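Local coordinates for protein voltage-sensor containing phosphatase (Ciona intestinalis, PDB 3V0D) that probably removes phosphate from phosphoinositide lipids under the control of a voltage sensor, through a PTEN-like module of phosphatase and C2 domains, at residues R76-E80 and T81-N85; T175-Q178 and I179-V182; L236-A240 and E241-C245. The protein carries 1 engineered substitution. One frame throughout, in Å; residues are numbered along the deposited sequence. Where two conformers were deposited one is given.

Interaction 1: R76-E80 and T81-N85; sequences RGYDE and TKFDN
Glu80 O takes two backbone bonds, from Phe83 N at 3.0 Å and from Asn85 N also at 3.0 Å, and the two donors approach from opposite faces of its carbonyl plane. One residue earlier, Asp79 O accepts Lys82 N, an i to i+3 bond like that of Phe83. The Asp79 side chain leads into this turn through an Asx turn: with CG anti to the backbone N (chi1 176°), OD1 swings over Thr81 N and accepts from it at 3.0 Å. The N-H meets the carboxylate from above its plane, and its 134° angle shows a bent bond. OD2 lies over the aliphatic part of Lys82, 3.8 Å from CG, while the charged atoms of the two side chains do not touch. The two i to i+3 bonds make a short 3-10 turn in the loop joining the parallel strands 67-73 and 87-92 of the phosphatase domain, and Asn85 N closes the loop behind it. Thr81 OG1 donates to Asn85 OD1 at 2.7 Å, in the plane of the amide carbonyl, and so ties the start of 81-85 to its end. On the inner side, Tyr78 CE1 packs 3.7 Å from Phe83 CE1, with the ring planes inclined at 60°. Phe83 continues onto Val55 of helix 52-62 and Ile69 of strand 67-73. Tyr78 lies edge-to-face with Phe39, and its OH is hydrogen-bonded to His125 NE2.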
loop_
_atom_site.group_PDB
_atom_site.type_symbol
_atom_site.label_atom_id
_atom_site.label_comp_id
_atom_site.label_asym_id
_atom_site.label_seq_id
_atom_site.Cartn_x
_atom_site.Cartn_y
_atom_site.Cartn_z
ATOM N N ARG A 76 -14.365 -2.036 -7.082
ATOM C CA ARG A 76 -15.615 -2.800 -7.107
ATOM C C ARG A 76 -16.287 -2.768 -5.751
ATOM O O ARG A 76 -15.638 -3.072 -4.737
ATOM C CB ARG A 76 -15.380 -4.297 -7.454
ATOM C CG ARG A 76 -15.062 -4.640 -8.888
ATOM C CD ARG A 76 -15.114 -6.158 -9.077
ATOM N NE ARG A 76 -14.068 -6.869 -8.337
ATOM C CZ ARG A 76 -13.978 -8.197 -8.240
ATOM N NH1 ARG A 76 -14.888 -8.980 -8.813
ATOM N NH2 ARG A 76 -12.968 -8.749 -7.568
ATOM N N GLY A 77 -17.579 -2.398 -5.746
ATOM C CA GLY A 77 -18.463 -2.659 -4.616
ATOM C C GLY A 77 -19.387 -3.823 -4.943
ATOM O O GLY A 77 -19.111 -4.658 -5.794
ATOM N N TYR A 78 -20.503 -3.878 -4.227
ATOM C CA TYR A 78 -21.473 -4.959 -4.308
ATOM C C TYR A 78 -22.719 -4.509 -3.550
ATOM O O TYR A 78 -22.724 -3.422 -2.952
ATOM C CB TYR A 78 -20.946 -6.303 -3.751
ATOM C CG TYR A 78 -20.184 -6.215 -2.449
ATOM C CD1 TYR A 78 -20.832 -6.120 -1.214
ATOM C CD2 TYR A 78 -18.802 -6.268 -2.450
ATOM C CE1 TYR A 78 -20.108 -6.040 -0.021
ATOM C CE2 TYR A 78 -18.089 -6.196 -1.285
ATOM C CZ TYR A 78 -18.732 -6.097 -0.069
ATOM O OH TYR A 78 -18.031 -6.049 1.111
ATOM N N ASP A 79 -23.758 -5.340 -3.573
ATOM C CA ASP A 79 -24.990 -5.089 -2.829
ATOM C C ASP A 79 -24.739 -5.273 -1.335
ATOM O O ASP A 79 -24.721 -6.397 -0.809
ATOM C CB ASP A 79 -26.078 -6.053 -3.324
ATOM C CG ASP A 79 -27.363 -5.938 -2.542
ATOM O OD1 ASP A 79 -27.476 -5.022 -1.701
ATOM O OD2 ASP A 79 -28.254 -6.778 -2.768
ATOM N N GLU A 80 -24.546 -4.161 -0.640
ATOM C CA GLU A 80 -24.183 -4.195 0.780
ATOM C C GLU A 80 -25.351 -4.583 1.664
ATOM O O GLU A 80 -25.163 -4.915 2.836
ATOM C CB GLU A 80 -23.585 -2.859 1.203
ATOM C CG GLU A 80 -22.300 -2.570 0.447
ATOM C CD GLU A 80 -21.690 -1.214 0.729
ATOM O OE1 GLU A 80 -22.296 -0.424 1.486
ATOM O OE2 GLU A 80 -20.615 -0.930 0.164
ATOM N N THR A 81 -26.567 -4.551 1.109
ATOM C CA THR A 81 -27.718 -5.031 1.853
ATOM C C THR A 81 -27.659 -6.538 2.097
ATOM O O THR A 81 -28.271 -7.031 3.052
ATOM C CB THR A 81 -29.020 -4.507 1.233
ATOM O OG1 THR A 81 -28.929 -3.058 1.188
ATOM C CG2 THR A 81 -30.250 -4.920 2.048
ATOM N N LYS A 82 -26.857 -7.266 1.306
ATOM C CA LYS A 82 -26.584 -8.686 1.559
ATOM C C LYS A 82 -25.955 -8.882 2.939
ATOM O O LYS A 82 -26.104 -9.945 3.551
ATOM C CB LYS A 82 -25.652 -9.250 0.477
ATOM C CG LYS A 82 -26.287 -9.384 -0.889
ATOM C CD LYS A 82 -27.273 -10.522 -0.896
ATOM C CE LYS A 82 -28.023 -10.604 -2.206
ATOM N NZ LYS A 82 -29.173 -11.546 -2.073
ATOM N N PHE A 83 -25.215 -7.865 3.395
ATOM C CA PHE A 83 -24.546 -7.891 4.703
ATOM C C PHE A 83 -25.307 -7.015 5.708
ATOM O O PHE A 83 -24.727 -6.494 6.657
ATOM C CB PHE A 83 -23.095 -7.414 4.551
ATOM C CG PHE A 83 -22.224 -8.382 3.810
ATOM C CD1 PHE A 83 -21.890 -8.171 2.488
ATOM C CD2 PHE A 83 -21.750 -9.518 4.463
ATOM C CE1 PHE A 83 -21.073 -9.081 1.826
ATOM C CE2 PHE A 83 -20.951 -10.444 3.780
ATOM C CZ PHE A 83 -20.601 -10.204 2.476
ATOM N N ASP A 84 -26.613 -6.863 5.479
ATOM C CA ASP A 84 -27.468 -6.061 6.364
ATOM C C ASP A 84 -26.936 -4.641 6.553
ATOM O O ASP A 84 -27.097 -4.041 7.614
ATOM C CB ASP A 84 -27.737 -6.766 7.704
ATOM C CG ASP A 84 -28.598 -8.027 7.549
ATOM O OD1 ASP A 84 -29.277 -8.197 6.519
ATOM O OD2 ASP A 84 -28.583 -8.866 8.472
ATOM N N ASN A 85 -26.322 -4.097 5.502
ATOM C CA ASN A 85 -25.860 -2.711 5.483
ATOM C C ASN A 85 -24.740 -2.457 6.480
ATOM O O ASN A 85 -24.555 -1.328 6.930
ATOM C CB ASN A 85 -27.020 -1.731 5.694
ATOM C CG ASN A 85 -28.166 -2.041 4.776
ATOM O OD1 ASN A 85 -27.981 -2.097 3.548
ATOM N ND2 ASN A 85 -29.343 -2.289 5.347
#

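Interaction 2: T175-Q178 and I179-V182; sequences TASQ and IRYV
Arg180 folds back over Ser177 because its chain leaves with CG anti to the backbone N (chi1 177°) and then bends at chi3 (38°), while Ser177 OG stands anti to its own carbonyl carbon, beside the backbone N. The pair rides on the first turn of helix 176-191, which opens with a capping box. Thr175, the N-cap, accepts Gln178 N on OG1 at 3.1 Å, and Gln178 OE1 returns the bond by accepting Thr175 N at 2.9 Å, with that donor well above the amide carbonyl plane. The regular i to i+4 ladder follows at once, from Ile179 N to Thr175 O through Val182 N to Gln178 O. Arg180 NH1 reaches Ser177 OG at 3.0 Å, but the 120° angle makes this bond weak. Stronger partners lie in the C2 domain, where Trp293 O takes Arg180 NE and Asp312 OD1 pairs with Ser177 OG, so this turn is pinned at the interdomain face. Gln178 NE2 and Val182 turn instead to the phosphatase side, the former bonded to Asn96 O and the latter packed on Leu142 and Leu154. One guanidinium face of Arg180 looks onto Ala176 O, and the Tyr181 ring presents its edge to Ser177 O, with CD1 3.2 Å from that oxygen.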
loop_
_atom_site.group_PDB
_atom_site.type_symbol
_atom_site.label_atom_id
_atom_site.label_comp_id
_atom_site.label_asym_id
_atom_site.label_seq_id
_atom_site.Cartn_x
_atom_site.Cartn_y
_atom_site.Cartn_z
ATOM N N THR A 175 3.283 -4.661 -0.746
ATOM C CA THR A 175 4.202 -3.742 -1.427
ATOM C C THR A 175 5.051 -2.999 -0.424
ATOM O O THR A 175 4.753 -2.940 0.775
ATOM C CB THR A 175 3.491 -2.744 -2.354
ATOM O OG1 THR A 175 2.823 -1.789 -1.516
ATOM C CG2 THR A 175 2.520 -3.419 -3.298
ATOM N N ALA A 176 6.127 -2.388 -0.916
ATOM C CA ALA A 176 6.947 -1.536 -0.069
ATOM C C ALA A 176 6.180 -0.348 0.500
ATOM O O ALA A 176 6.368 0.018 1.671
ATOM C CB ALA A 176 8.177 -1.056 -0.798
ATOM N N SER A 177 5.317 0.289 -0.298
ATOM C CA SER A 177 4.560 1.405 0.246
ATOM C C SER A 177 3.544 0.944 1.280
ATOM O O SER A 177 3.287 1.667 2.250
ATOM C CB SER A 177 3.830 2.196 -0.844
ATOM O OG SER A 177 4.738 2.789 -1.756
ATOM N N GLN A 178 2.956 -0.228 1.101
ATOM C CA GLN A 178 2.059 -0.781 2.112
ATOM C C GLN A 178 2.792 -0.966 3.443
ATOM O O GLN A 178 2.298 -0.563 4.512
ATOM C CB GLN A 178 1.416 -2.069 1.603
ATOM C CG GLN A 178 0.383 -1.789 0.524
ATOM C CD GLN A 178 -0.091 -3.009 -0.229
ATOM O OE1 GLN A 178 0.477 -4.099 -0.127
ATOM N NE2 GLN A 178 -1.155 -2.822 -1.012
ATOM N N ILE A 179 4.004 -1.522 3.399
ATOM C CA ILE A 179 4.826 -1.617 4.603
ATOM C C ILE A 179 5.090 -0.239 5.196
ATOM O O ILE A 179 4.963 -0.032 6.427
ATOM C CB ILE A 179 6.146 -2.362 4.279
ATOM C CG1 ILE A 179 5.851 -3.824 3.979
ATOM C CG2 ILE A 179 7.169 -2.229 5.410
ATOM C CD1 ILE A 179 7.046 -4.576 3.366
ATOM N N ARG A 180 5.467 0.721 4.351
ATOM C CA ARG A 180 5.752 2.066 4.810
ATOM C C ARG A 180 4.534 2.679 5.511
ATOM O O ARG A 180 4.689 3.377 6.513
ATOM C CB ARG A 180 6.208 2.910 3.629
ATOM C CG ARG A 180 6.461 4.357 3.966
ATOM C CD ARG A 180 7.310 5.061 2.896
ATOM N NE ARG A 180 7.030 4.669 1.515
ATOM C CZ ARG A 180 7.731 3.803 0.777
ATOM N NH1 ARG A 180 7.313 3.570 -0.445
ATOM N NH2 ARG A 180 8.830 3.183 1.207
ATOM N N TYR A 181 3.337 2.461 4.975
ATOM C CA TYR A 181 2.143 3.085 5.528
ATOM C C TYR A 181 1.754 2.491 6.875
ATOM O O TYR A 181 1.270 3.220 7.748
ATOM C CB TYR A 181 1.001 3.090 4.489
ATOM C CG TYR A 181 1.076 4.347 3.639
ATOM C CD1 TYR A 181 2.217 4.652 2.880
ATOM C CD2 TYR A 181 0.047 5.288 3.674
ATOM C CE1 TYR A 181 2.335 5.816 2.194
ATOM C CE2 TYR A 181 0.172 6.509 2.991
ATOM C CZ TYR A 181 1.326 6.764 2.269
ATOM O OH TYR A 181 1.503 7.969 1.624
ATOM N N VAL A 182 1.981 1.186 7.089
ATOM C CA VAL A 182 1.796 0.632 8.431
ATOM C C VAL A 182 2.806 1.303 9.380
ATOM O O VAL A 182 2.480 1.631 10.529
ATOM C CB VAL A 182 1.885 -0.908 8.466
ATOM C CG1 VAL A 182 1.616 -1.427 9.864
ATOM C CG2 VAL A 182 0.897 -1.525 7.476
#

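Interaction 3: L236-A240 and E241-C245; sequences LCKFA and EGYNC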
loop_
_atom_site.group_PDB
_atom_site.type_symbol
_atom_site.label_atom_id
_atom_site.label_comp_id
_atom_site.label_asym_id
_atom_site.label_seq_id
_atom_site.Cartn_x
_atom_site.Cartn_y
_atom_site.Cartn_z
ATOM N N LEU A 236 4.268 15.910 -14.809
ATOM C CA LEU A 236 4.910 14.898 -15.623
ATOM C C LEU A 236 6.248 15.462 -16.089
ATOM O O LEU A 236 6.316 16.587 -16.627
ATOM C CB LEU A 236 4.041 14.536 -16.824
ATOM C CG LEU A 236 4.598 13.439 -17.739
ATOM C CD1 LEU A 236 4.820 12.102 -17.012
ATOM C CD2 LEU A 236 3.655 13.259 -18.932
ATOM N N CYS A 237 7.310 14.681 -15.890
ATOM C CA CYS A 237 8.662 15.031 -16.329
ATOM C C CYS A 237 9.150 13.966 -17.298
ATOM O O CYS A 237 9.052 12.782 -17.004
ATOM C CB CYS A 237 9.631 15.045 -15.151
ATOM S SG CYS A 237 9.163 16.189 -13.809
ATOM N N LYS A 238 9.689 14.385 -18.437
ATOM C CA LYS A 238 10.236 13.441 -19.425
ATOM C C LYS A 238 11.712 13.776 -19.549
ATOM O O LYS A 238 12.083 14.869 -19.976
ATOM C CB LYS A 238 9.503 13.520 -20.772
ATOM C CG LYS A 238 7.990 13.433 -20.636
ATOM C CD LYS A 238 7.301 13.480 -21.977
ATOM C CE LYS A 238 5.803 13.468 -21.801
ATOM N NZ LYS A 238 5.075 13.375 -23.084
ATOM N N PHE A 239 12.550 12.844 -19.113
ATOM C CA PHE A 239 13.945 13.186 -18.814
ATOM C C PHE A 239 14.775 13.538 -20.047
ATOM O O PHE A 239 15.478 14.547 -20.037
ATOM C CB PHE A 239 14.617 12.029 -18.062
ATOM C CG PHE A 239 14.104 11.768 -16.652
ATOM C CD1 PHE A 239 13.047 12.486 -16.064
ATOM C CD2 PHE A 239 14.720 10.756 -15.913
ATOM C CE1 PHE A 239 12.631 12.188 -14.763
ATOM C CE2 PHE A 239 14.297 10.441 -14.643
ATOM C CZ PHE A 239 13.255 11.159 -14.062
ATOM N N ALA A 240 14.731 12.711 -21.088
ATOM C CA ALA A 240 15.608 12.949 -22.251
ATOM C C ALA A 240 15.335 14.310 -22.875
ATOM O O ALA A 240 16.253 15.010 -23.318
ATOM C CB ALA A 240 15.432 11.854 -23.290
ATOM N N GLU A 241 14.056 14.658 -22.936
ATOM C CA GLU A 241 13.607 15.833 -23.671
ATOM C C GLU A 241 13.652 17.116 -22.848
ATOM O O GLU A 241 13.505 18.219 -23.400
ATOM C CB GLU A 241 12.207 15.626 -24.253
ATOM C CG GLU A 241 12.091 14.391 -25.146
ATOM C CD GLU A 241 11.783 13.074 -24.369
ATOM O OE1 GLU A 241 11.876 12.979 -23.102
ATOM O OE2 GLU A 241 11.440 12.096 -25.078
ATOM N N GLY A 242 13.797 16.997 -21.533
ATOM C CA GLY A 242 13.762 18.188 -20.689
ATOM C C GLY A 242 12.361 18.739 -20.501
ATOM O O GLY A 242 12.201 19.903 -20.211
ATOM N N TYR A 243 11.345 17.875 -20.591
ATOM C CA TYR A 243 9.962 18.296 -20.377
ATOM C C TYR A 243 9.760 18.411 -18.865
ATOM O O TYR A 243 9.799 17.405 -18.137
ATOM C CB TYR A 243 9.095 17.221 -21.004
ATOM C CG TYR A 243 7.589 17.353 -20.993
ATOM C CD1 TYR A 243 6.848 17.274 -19.804
ATOM C CD2 TYR A 243 6.891 17.402 -22.181
ATOM C CE1 TYR A 243 5.450 17.292 -19.818
ATOM C CE2 TYR A 243 5.515 17.426 -22.203
ATOM C CZ TYR A 243 4.797 17.357 -21.019
ATOM O OH TYR A 243 3.416 17.382 -21.085
ATOM N N ASN A 244 9.606 19.652 -18.391
ATOM C CA ASN A 244 9.554 19.970 -16.956
ATOM C C ASN A 244 10.753 19.446 -16.170
ATOM O O ASN A 244 10.625 19.164 -14.973
ATOM C CB ASN A 244 8.258 19.484 -16.289
ATOM C CG ASN A 244 7.046 20.233 -16.731
ATOM O OD1 ASN A 244 7.070 21.469 -16.888
ATOM N ND2 ASN A 244 5.947 19.503 -16.901
ATOM N N CYS A 245 11.941 19.379 -16.783
ATOM C CA CYS A 245 13.086 18.853 -16.045
ATOM C C CYS A 245 14.374 19.121 -16.809
ATOM O O CYS A 245 14.359 19.623 -17.927
ATOM C CB CYS A 245 12.927 17.334 -15.769
ATOM S SG CYS A 245 12.982 16.336 -17.253
HETATM O O HOH W 1 2.579 14.905 -22.406
#
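Lys238 and Tyr243 lie side by side and pair as an antiparallel hydrogen-bonded bridge. Lys238 N donates to Tyr243 O at 3.0 Å, in the carbonyl plane and on a lone pair, while Lys238 O receives Tyr243 N together with a weak bond from Gly242 N. The tight side is that of Cys237, Phe239 and Cys245. Cys245 SG, set between its backbone N and carbonyl carbon (chi1 67°), sits 3.6 Å from Phe239 CA and meets the Phe239 ring obliquely, in a sulfur-aromatic contact. Cys237 CB packs 4.1 Å from Cys245 CB, and this buried group continues onto Met225 of the adjoining strand 223-229 and Cys258 of strand 255-260 in the other sheet. Asn244 closes one end: its ND2 gives Leu236 O a nearly straight bond of 3.0 Å, within its own amide plane. The opposite side is looser and more exposed. There the extended Lys238 chain runs along one face of the Tyr243 ring, with CE 4.0 Å from the centroid and almost on the ring normal, a CH-pi contact. Lys238 NZ is 4.6 Å from the centroid of the Tyr243 ring, off-centre, a cation-pi contact, and a water bridges it to Tyr243 OH. Gly242, at positive phi, and Tyr243 both face Lys238, which makes this a G1 beta bulge in the connection between strands 232-238 and 245-250 of the PTEN-type C2 beta sandwich.

The three contacts follow one another along the chain without touching. Interactions 1 and 2 belong to the phosphatase domain, their centres about 28 Å apart; interaction 3, in the C2 domain, is centred about 28 Å from interaction 2 and 45 Å from interaction 1. Interaction 2 has its centre about 5 Å from the centre of the chain and bonds to C2 residues. Interactions 1 and 2 reach the HCX5R signature loop, whose cysteine is engineered to serine: Tyr78 OH bonds to His125 NE2 at its start and Gln178 touches Arg132 at its end. The Gln178 side chain is about 6 Å from a bound phosphate ion, probably from the crystallisation liquor, though such ions often mark pockets.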